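Local coordinates for protein putative ABC transporter (Thermobispora bispora, PDB 4PE6) that probably binds a carbohydrate-type solute for an ABC transporter and holds a trihydroxybutanoic acid molecule in its pocket, at residues 235-240 against 306-311; 258-263 against 311-316; 284-289 against 319-324. All coordinates share one frame; numbering follows the deposited sequence.

In the fold
All three contacts are largely buried and draw on the C-terminal part of the chain, between residues 306 and 324. Interactions 1 and 2 share Trp311 and lie beside the ligand pocket. Interaction 1 joins a loop to the turn that opens helix 239-247 by backbone bonds and a ring face, with an ion pair at its more exposed margin. In interaction 2 a single buried carboxylate gathers N-H groups from the same C-terminal loop. Interaction 3, farther from the chain centre, is mainly apolar and sets helix 315-327 on strand 283-290. That helix also serves interaction 2, and the two contacts meet where Trp313 approaches Phe286. Met258 and Val289 connect them again through their backbones.

Interaction 1. Residues 235-240 against 306-311; sequences FETNGR and DEYAAW
Loop 306-311 is joined by a single antiparallel beta bridge to the turn between strand 232-235 and helix 239-247 of this periplasmic binding protein fold. Asn238 and Tyr308 form its non-hydrogen-bonded pair. On one flank Ala309 N donates to Thr237 O at 2.8 Å, a fairly straight bond (160° at the hydrogen) lying in the carbonyl plane. On the other, Gly239 N reaches Glu307 O at 3.2 Å from above the carbonyl plane, and the CA-H of Asn238 points at the same oxygen.

The close backbones bring Asn238 CB over the centre of the Tyr308 ring, a CH-pi contact with CB 3.8 Å from the ring centroid. Asn238 and Tyr308 run alongside one another in the same direction. Asn238 CG occupies the crowded position between its backbone N and carbonyl carbon (chi1 70°), and as N-cap residue of helix 239-247 Asn238 accepts from Ala241 N with OD1. Near the hydroxyl end of the ring, Glu236 CG lies obliquely, 3.6 Å from Tyr308 OH, whereas the Glu236 carboxylate turns away to Tyr217 N.

At the more exposed end, Arg240 presents the end of its guanidinium to Asp306 in a salt bridge. NH1 at 2.6 Å and NH2 at 2.9 Å both donate to Asp306 OD1, approaching it from above the carboxylate plane, while OD1 lies in the guanidinium plane; the two flat groups are 46° apart.

Further out, helix 31-49 holds the loop from the other lobe: Thr35 OG1 bonds Tyr308 N, and Lys39 pairs with Glu307. Met258, a pocket residue, packs against the Tyr308 ring. A water bridges the Thr237 side chain and the Ala309 backbone, accepting from Thr237 OG1 at 2.7 Å and donating to Ala309 O at 2.8 Å.

Interaction 2. Residues 258-263 against 311-316; sequences MSDPAQ and WPWTRE. With LTH ((2R,3S)-2,3,4-trihydroxybutanoic acid), chain C.
The ligand pocket borders this contact directly: Ser259 OG donates to O4 of the bound trihydroxybutanoic acid at 2.6 Å, and the next residue, Asp260, turns its carboxylate to the opposing loop. Asp260 CG is anti to the backbone N (chi1 178°), which carries both oxygens to residues 311-313. OD1 accepts from Trp311 N at 2.9 Å, met from above the carboxylate plane. OD2 takes the indole NE1 of Trp313 at 2.8 Å, nearly along its own C-O axis and almost in the ring plane; at 169° this bond is close to straight. OD2 also lies near the edge of the Trp311 ring, 3.4 Å from Trp311 CD1. A weak bond from Ala262 N to OD1 adds a third N-H, and so many donors around a buried carboxylate would be expected to favour its charged form.

In this periplasmic binding protein, residues 258-263 lead from strand 255-258 into helix 263-275. Asp260 to Gln263 make a type I beta turn, in which Asp260 O accepts from both Gln263 N and Gln263 NE2. In the partner segment, Pro312 centres an inverse gamma turn that folds Trp311 CB over the rim of one face of the Trp313 ring, 3.4 Å above its plane. The Ala262 methyl points toward this turn, closely packed at 3.1 Å from Trp311 O and 3.7 Å from Trp313 CD1. Trp311 NE1 itself is bonded to Ile288 O. Asn126 OD1 accepts from Asp260 N, tying the turn to strand 122-126.

Interaction 3. Residues 284-289 against 319-324; sequences MTFPIV and RQQVEA
Gln321 reaches from helix 315-327 across the ring of Phe286. Its CB, the first atom to touch, lies 3.9 Å from Phe286 CZ. Gln321 CG then comes over the centre of the ring, 3.5 Å from the centroid and close to the normal, a CH-pi contact of CG with the face; Phe286 CZ is the ring atom closest to it. The chain bends at chi2 (77°), turning the amide past the ring toward the strand. There Gln321 NE2 approaches Thr285 O at 3.1 Å, a weak bond because the hydrogen is poorly aimed (127°), and stands 4.2 Å from Pro287 CD. OE1 takes its bond from Val332 N, so the two branches of the amide join strand 283-290 to the chain that follows the helix.

Strand 283-290 lies between strands 122-126 and 255-258. Its first part pairs with the former through Met284 and Phe286 and its end with the latter through Val289, so within the two-lobed binding-protein fold it runs from one half of the sheet to the other, consistent with a crossing between the lobes. The axis of residues 319-324 passes 9.1 Å from that of strand residues 284-286, their directions 121° apart.

The next residue, Val322, offers CG2 to the selenium of the selenomethionine Met284 at 4.2 Å. The same methyl sits at the edge of the Phe286 ring, near its plane and 4.5 Å from Phe286 CZ. Ile325 of the helix also packs on Met284 and Phe286, while Trp313 meets the Phe286 ring edge-to-face.

Interaction 1. Residues 235-240 against 306-311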
# COMPACT_ATOMS: atom_id res chain seq x y z
N PHE A 235 -9.08 4.35 8.58
CA PHE A 235 -9.89 3.91 7.48
C PHE A 235 -9.10 3.55 6.25
O PHE A 235 -8.05 4.13 5.97
CB PHE A 235 -10.89 5.00 7.08
CG PHE A 235 -12.03 5.14 8.02
CD1 PHE A 235 -12.94 4.11 8.16
CD2 PHE A 235 -12.22 6.31 8.74
CE1 PHE A 235 -14.01 4.22 9.03
CE2 PHE A 235 -13.30 6.43 9.60
CZ PHE A 235 -14.19 5.38 9.74
N GLU A 236 -9.68 2.63 5.49
CA GLU A 236 -9.43 2.48 4.05
C GLU A 236 -9.53 3.83 3.37
O GLU A 236 -10.38 4.65 3.74
CB GLU A 236 -10.50 1.57 3.42
CG GLU A 236 -10.49 0.13 3.87
CD GLU A 236 -11.28 -0.15 5.14
OE1 GLU A 236 -11.71 0.80 5.82
OE2 GLU A 236 -11.46 -1.34 5.46
N THR A 237 -8.72 4.04 2.34
CA THR A 237 -8.81 5.23 1.51
C THR A 237 -9.68 4.92 0.30
O THR A 237 -9.39 5.34 -0.81
CB THR A 237 -7.41 5.68 1.04
OG1 THR A 237 -6.70 4.54 0.55
CG2 THR A 237 -6.65 6.32 2.20
N ASN A 238 -10.75 4.14 0.51
CA ASN A 238 -11.62 3.77 -0.58
C ASN A 238 -12.96 4.52 -0.49
O ASN A 238 -13.21 5.22 0.49
CB ASN A 238 -11.79 2.23 -0.70
CG ASN A 238 -12.60 1.60 0.42
OD1 ASN A 238 -13.14 2.27 1.30
ND2 ASN A 238 -12.68 0.28 0.39
N GLY A 239 -13.78 4.38 -1.52
CA GLY A 239 -15.07 5.08 -1.56
C GLY A 239 -16.00 4.73 -0.41
O GLY A 239 -16.67 5.60 0.13
N ARG A 240 -16.04 3.46 -0.04
CA ARG A 240 -16.96 3.00 1.00
C ARG A 240 -16.61 3.55 2.39
O ARG A 240 -17.50 3.95 3.15
CB ARG A 240 -16.96 1.47 1.04
CG ARG A 240 -17.84 0.87 2.14
CD ARG A 240 -17.79 -0.65 2.12
NE ARG A 240 -18.28 -1.18 0.85
CZ ARG A 240 -17.53 -1.67 -0.13
NH1 ARG A 240 -16.19 -1.73 -0.03
NH2 ARG A 240 -18.12 -2.09 -1.24
N ASP A 306 -15.41 0.35 -3.86
CA ASP A 306 -14.25 -0.51 -3.64
C ASP A 306 -12.93 0.05 -4.19
O ASP A 306 -11.91 -0.63 -4.13
CB ASP A 306 -14.51 -1.89 -4.23
CG ASP A 306 -15.63 -2.60 -3.52
OD1 ASP A 306 -15.50 -2.84 -2.30
OD2 ASP A 306 -16.64 -2.93 -4.16
N GLU A 307 -12.95 1.26 -4.75
CA GLU A 307 -11.78 1.83 -5.39
C GLU A 307 -11.00 2.63 -4.36
O GLU A 307 -11.55 3.52 -3.72
CB GLU A 307 -12.16 2.75 -6.55
CG GLU A 307 -10.98 3.38 -7.27
CD GLU A 307 -11.41 4.42 -8.30
OE1 GLU A 307 -12.62 4.70 -8.39
OE2 GLU A 307 -10.53 4.95 -9.01
N TYR A 308 -9.72 2.30 -4.22
CA TYR A 308 -8.83 3.01 -3.31
C TYR A 308 -8.24 4.24 -4.01
O TYR A 308 -7.96 4.22 -5.21
CB TYR A 308 -7.71 2.06 -2.82
CG TYR A 308 -8.18 1.06 -1.80
CD1 TYR A 308 -9.11 0.07 -2.14
CD2 TYR A 308 -7.73 1.11 -0.49
CE1 TYR A 308 -9.54 -0.85 -1.21
CE2 TYR A 308 -8.15 0.19 0.46
CZ TYR A 308 -9.06 -0.79 0.09
OH TYR A 308 -9.49 -1.71 1.00
N ALA A 309 -8.05 5.30 -3.24
CA ALA A 309 -7.43 6.51 -3.75
C ALA A 309 -6.02 6.19 -4.24
O ALA A 309 -5.27 5.44 -3.57
CB ALA A 309 -7.38 7.58 -2.66
N ALA A 310 -5.69 6.74 -5.40
CA ALA A 310 -4.46 6.44 -6.13
C ALA A 310 -4.03 7.66 -6.92
O ALA A 310 -4.88 8.38 -7.42
CB ALA A 310 -4.70 5.26 -7.06
N TRP A 311 -2.72 7.94 -7.01
CA TRP A 311 -2.29 9.10 -7.78
C TRP A 311 -2.29 8.74 -9.28
O TRP A 311 -1.86 7.64 -9.66
CB TRP A 311 -0.92 9.60 -7.32
CG TRP A 311 -0.85 10.05 -5.90
CD1 TRP A 311 0.00 9.58 -4.94
CD2 TRP A 311 -1.64 11.06 -5.27
NE1 TRP A 311 -0.19 10.26 -3.75
CE2 TRP A 311 -1.21 11.16 -3.93
CE3 TRP A 311 -2.67 11.90 -5.71
CZ2 TRP A 311 -1.78 12.05 -3.02
CZ3 TRP A 311 -3.23 12.79 -4.81
CH2 TRP A 311 -2.78 12.85 -3.48
O HOH W 1 -4.51 5.01 -0.92

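Interaction 2. Residues 258-263 against 311-316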
# COMPACT_ATOMS: atom_id res chain seq x y z
N MSE A 258 -3.00 5.93 3.46
CA MSE A 258 -2.39 4.69 2.98
C MSE A 258 -1.35 5.07 1.96
O MSE A 258 -1.29 6.21 1.48
CB MSE A 258 -3.39 3.74 2.28
CG MSE A 258 -4.51 3.29 3.19
SE MSE A 258 -5.51 1.77 2.45
CE MSE A 258 -4.23 0.33 2.93
N SER A 259 -0.50 4.11 1.65
CA SER A 259 0.34 4.16 0.46
C SER A 259 -0.50 4.26 -0.81
O SER A 259 -1.74 4.04 -0.79
CB SER A 259 1.23 2.92 0.40
OG SER A 259 0.42 1.74 0.37
N ASP A 260 0.19 4.54 -1.91
CA ASP A 260 -0.40 4.74 -3.23
C ASP A 260 -0.44 3.45 -4.02
O ASP A 260 0.61 2.92 -4.37
CB ASP A 260 0.44 5.78 -3.99
CG ASP A 260 -0.03 6.04 -5.41
OD1 ASP A 260 -1.22 5.82 -5.75
OD2 ASP A 260 0.81 6.49 -6.21
N PRO A 261 -1.65 2.92 -4.30
CA PRO A 261 -1.73 1.72 -5.12
C PRO A 261 -1.12 1.89 -6.50
O PRO A 261 -0.64 0.92 -7.07
CB PRO A 261 -3.25 1.45 -5.24
CG PRO A 261 -3.85 2.18 -4.09
CD PRO A 261 -2.97 3.38 -3.85
N ALA A 262 -1.13 3.12 -7.02
CA ALA A 262 -0.57 3.41 -8.31
C ALA A 262 0.95 3.49 -8.34
O ALA A 262 1.53 3.90 -9.32
CB ALA A 262 -1.21 4.68 -8.89
N GLN A 263 1.63 3.06 -7.28
CA GLN A 263 3.02 2.71 -7.43
C GLN A 263 3.25 1.73 -8.57
O GLN A 263 4.30 1.75 -9.19
CB GLN A 263 3.59 2.12 -6.16
CG GLN A 263 3.85 3.13 -5.06
CD GLN A 263 4.21 2.43 -3.78
OE1 GLN A 263 5.39 2.23 -3.50
NE2 GLN A 263 3.19 2.02 -3.00
N TRP A 311 -2.72 7.94 -7.01
CA TRP A 311 -2.29 9.10 -7.78
C TRP A 311 -2.29 8.74 -9.28
O TRP A 311 -1.86 7.64 -9.66
CB TRP A 311 -0.92 9.60 -7.32
CG TRP A 311 -0.85 10.05 -5.90
CD1 TRP A 311 0.00 9.58 -4.94
CD2 TRP A 311 -1.64 11.06 -5.27
NE1 TRP A 311 -0.19 10.26 -3.75
CE2 TRP A 311 -1.21 11.16 -3.93
CE3 TRP A 311 -2.67 11.90 -5.71
CZ2 TRP A 311 -1.78 12.05 -3.02
CZ3 TRP A 311 -3.23 12.79 -4.81
CH2 TRP A 311 -2.78 12.85 -3.48
N PRO A 312 -2.80 9.64 -10.13
CA PRO A 312 -2.85 9.32 -11.56
C PRO A 312 -1.52 9.62 -12.27
O PRO A 312 -1.35 10.68 -12.89
CB PRO A 312 -3.98 10.23 -12.08
CG PRO A 312 -3.91 11.43 -11.18
CD PRO A 312 -3.46 10.93 -9.83
N TRP A 313 -0.58 8.69 -12.18
CA TRP A 313 0.72 8.88 -12.82
C TRP A 313 0.62 8.77 -14.33
O TRP A 313 0.13 7.77 -14.86
CB TRP A 313 1.76 7.89 -12.28
CG TRP A 313 1.92 8.00 -10.83
CD1 TRP A 313 1.44 7.13 -9.90
CD2 TRP A 313 2.58 9.05 -10.12
NE1 TRP A 313 1.75 7.58 -8.65
CE2 TRP A 313 2.45 8.75 -8.75
CE3 TRP A 313 3.26 10.21 -10.50
CZ2 TRP A 313 2.99 9.56 -7.75
CZ3 TRP A 313 3.79 11.03 -9.51
CH2 TRP A 313 3.66 10.70 -8.15
N THR A 314 1.03 9.82 -15.01
CA THR A 314 1.31 9.78 -16.43
C THR A 314 2.81 9.59 -16.53
O THR A 314 3.55 9.76 -15.56
CB THR A 314 0.91 11.09 -17.12
OG1 THR A 314 1.58 12.19 -16.51
CG2 THR A 314 -0.62 11.30 -17.05
N ARG A 315 3.27 9.22 -17.71
CA ARG A 315 4.68 9.13 -17.95
C ARG A 315 5.37 10.48 -17.63
O ARG A 315 6.45 10.50 -17.04
CB ARG A 315 4.94 8.71 -19.39
CG ARG A 315 6.29 8.08 -19.56
CD ARG A 315 6.52 7.55 -20.96
NE ARG A 315 7.75 6.77 -20.97
CZ ARG A 315 8.25 6.14 -22.02
NH1 ARG A 315 7.64 6.19 -23.19
NH2 ARG A 315 9.37 5.45 -21.88
N GLU A 316 4.72 11.58 -17.98
CA GLU A 316 5.26 12.91 -17.69
C GLU A 316 5.32 13.24 -16.19
O GLU A 316 6.33 13.74 -15.69
CB GLU A 316 4.48 14.00 -18.46
CG GLU A 316 5.33 15.19 -18.85
CD GLU A 316 6.65 14.79 -19.51
OE1 GLU A 316 6.60 14.15 -20.59
OE2 GLU A 316 7.73 15.09 -18.95
O1 LTH C . -2.00 -2.33 1.83
C1 LTH C . -1.15 -3.03 1.17
O LTH C . -1.35 -4.18 0.71
C2 LTH C . 0.21 -2.39 0.82
O2 LTH C . 1.06 -3.33 0.12
C3 LTH C . 0.96 -1.93 2.05
O3 LTH C . 1.18 -3.03 2.92
C4 LTH C . 2.33 -1.36 1.62
O4 LTH C . 2.04 -0.18 0.83

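Interaction 3. Residues 284-289 against 319-324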
# COMPACT_ATOMS: atom_id res chain seq x y z
N MSE A 284 13.86 5.19 -5.19
CA MSE A 284 12.95 6.31 -5.44
C MSE A 284 11.81 6.28 -4.45
O MSE A 284 11.09 5.28 -4.34
CB MSE A 284 12.40 6.25 -6.87
CG MSE A 284 13.45 6.25 -7.97
SE MSE A 284 12.65 5.88 -9.73
CE MSE A 284 13.18 3.98 -9.61
N THR A 285 11.64 7.36 -3.72
CA THR A 285 10.47 7.51 -2.85
C THR A 285 9.39 8.36 -3.49
O THR A 285 9.57 9.54 -3.77
CB THR A 285 10.86 8.05 -1.47
OG1 THR A 285 11.70 7.08 -0.82
CG2 THR A 285 9.64 8.25 -0.61
N PHE A 286 8.25 7.72 -3.74
CA PHE A 286 7.07 8.39 -4.24
C PHE A 286 6.08 8.66 -3.08
O PHE A 286 6.25 8.11 -1.98
CB PHE A 286 6.41 7.53 -5.34
CG PHE A 286 6.97 7.77 -6.72
CD1 PHE A 286 8.31 7.60 -6.99
CD2 PHE A 286 6.13 8.17 -7.76
CE1 PHE A 286 8.84 7.83 -8.25
CE2 PHE A 286 6.65 8.39 -9.03
CZ PHE A 286 8.00 8.24 -9.28
N PRO A 287 5.06 9.50 -3.30
CA PRO A 287 4.21 9.96 -2.22
C PRO A 287 3.07 9.03 -1.84
O PRO A 287 2.40 8.47 -2.71
CB PRO A 287 3.63 11.28 -2.75
CG PRO A 287 3.60 11.08 -4.24
CD PRO A 287 4.86 10.30 -4.53
N ILE A 288 2.82 8.96 -0.54
CA ILE A 288 1.63 8.27 -0.01
C ILE A 288 0.36 9.10 -0.32
O ILE A 288 0.43 10.17 -0.92
CB ILE A 288 1.76 8.07 1.51
CG1 ILE A 288 1.90 9.42 2.23
CG2 ILE A 288 2.92 7.13 1.85
CD1 ILE A 288 1.77 9.32 3.74
N VAL A 289 -0.80 8.57 0.10
CA VAL A 289 -2.10 9.22 -0.07
C VAL A 289 -2.69 9.51 1.31
O VAL A 289 -3.29 8.63 1.95
CB VAL A 289 -3.11 8.36 -0.89
CG1 VAL A 289 -4.38 9.16 -1.15
CG2 VAL A 289 -2.48 7.90 -2.20
N ARG A 319 8.18 11.24 -14.66
CA ARG A 319 9.47 11.87 -14.93
C ARG A 319 9.71 13.11 -14.08
O ARG A 319 10.83 13.32 -13.59
CB ARG A 319 9.62 12.20 -16.42
CG ARG A 319 9.97 10.97 -17.25
CD ARG A 319 9.95 11.29 -18.73
NE ARG A 319 10.23 10.11 -19.54
CZ ARG A 319 10.15 10.08 -20.87
NH1 ARG A 319 9.80 11.17 -21.54
NH2 ARG A 319 10.44 8.96 -21.53
N GLN A 320 8.67 13.92 -13.88
CA GLN A 320 8.76 15.08 -12.99
C GLN A 320 9.18 14.68 -11.59
O GLN A 320 10.04 15.32 -11.00
CB GLN A 320 7.42 15.80 -12.88
CG GLN A 320 7.05 16.68 -14.06
CD GLN A 320 5.69 17.33 -13.86
OE1 GLN A 320 5.30 17.67 -12.73
NE2 GLN A 320 4.94 17.50 -14.95
N GLN A 321 8.55 13.63 -11.06
CA GLN A 321 8.88 13.17 -9.70
C GLN A 321 10.30 12.64 -9.63
O GLN A 321 11.00 12.88 -8.65
CB GLN A 321 7.89 12.09 -9.21
CG GLN A 321 8.28 11.43 -7.88
CD GLN A 321 8.00 12.29 -6.66
OE1 GLN A 321 7.22 13.24 -6.70
NE2 GLN A 321 8.64 11.95 -5.53
N VAL A 322 10.73 11.92 -10.68
CA VAL A 322 12.11 11.45 -10.75
C VAL A 322 13.07 12.65 -10.75
O VAL A 322 14.08 12.63 -10.07
CB VAL A 322 12.35 10.55 -11.98
CG1 VAL A 322 13.81 10.18 -12.11
CG2 VAL A 322 11.51 9.26 -11.87
N GLU A 323 12.73 13.69 -11.51
CA GLU A 323 13.58 14.88 -11.55
C GLU A 323 13.66 15.57 -10.20
O GLU A 323 14.73 16.03 -9.82
CB GLU A 323 13.12 15.84 -12.64
CG GLU A 323 13.73 15.52 -13.99
CD GLU A 323 15.24 15.76 -14.00
OE1 GLU A 323 15.68 16.87 -13.61
OE2 GLU A 323 15.99 14.84 -14.39
N ALA A 324 12.54 15.63 -9.49
CA ALA A 324 12.52 16.15 -8.13
C ALA A 324 13.37 15.31 -7.18
O ALA A 324 14.04 15.85 -6.31
CB ALA A 324 11.09 16.26 -7.60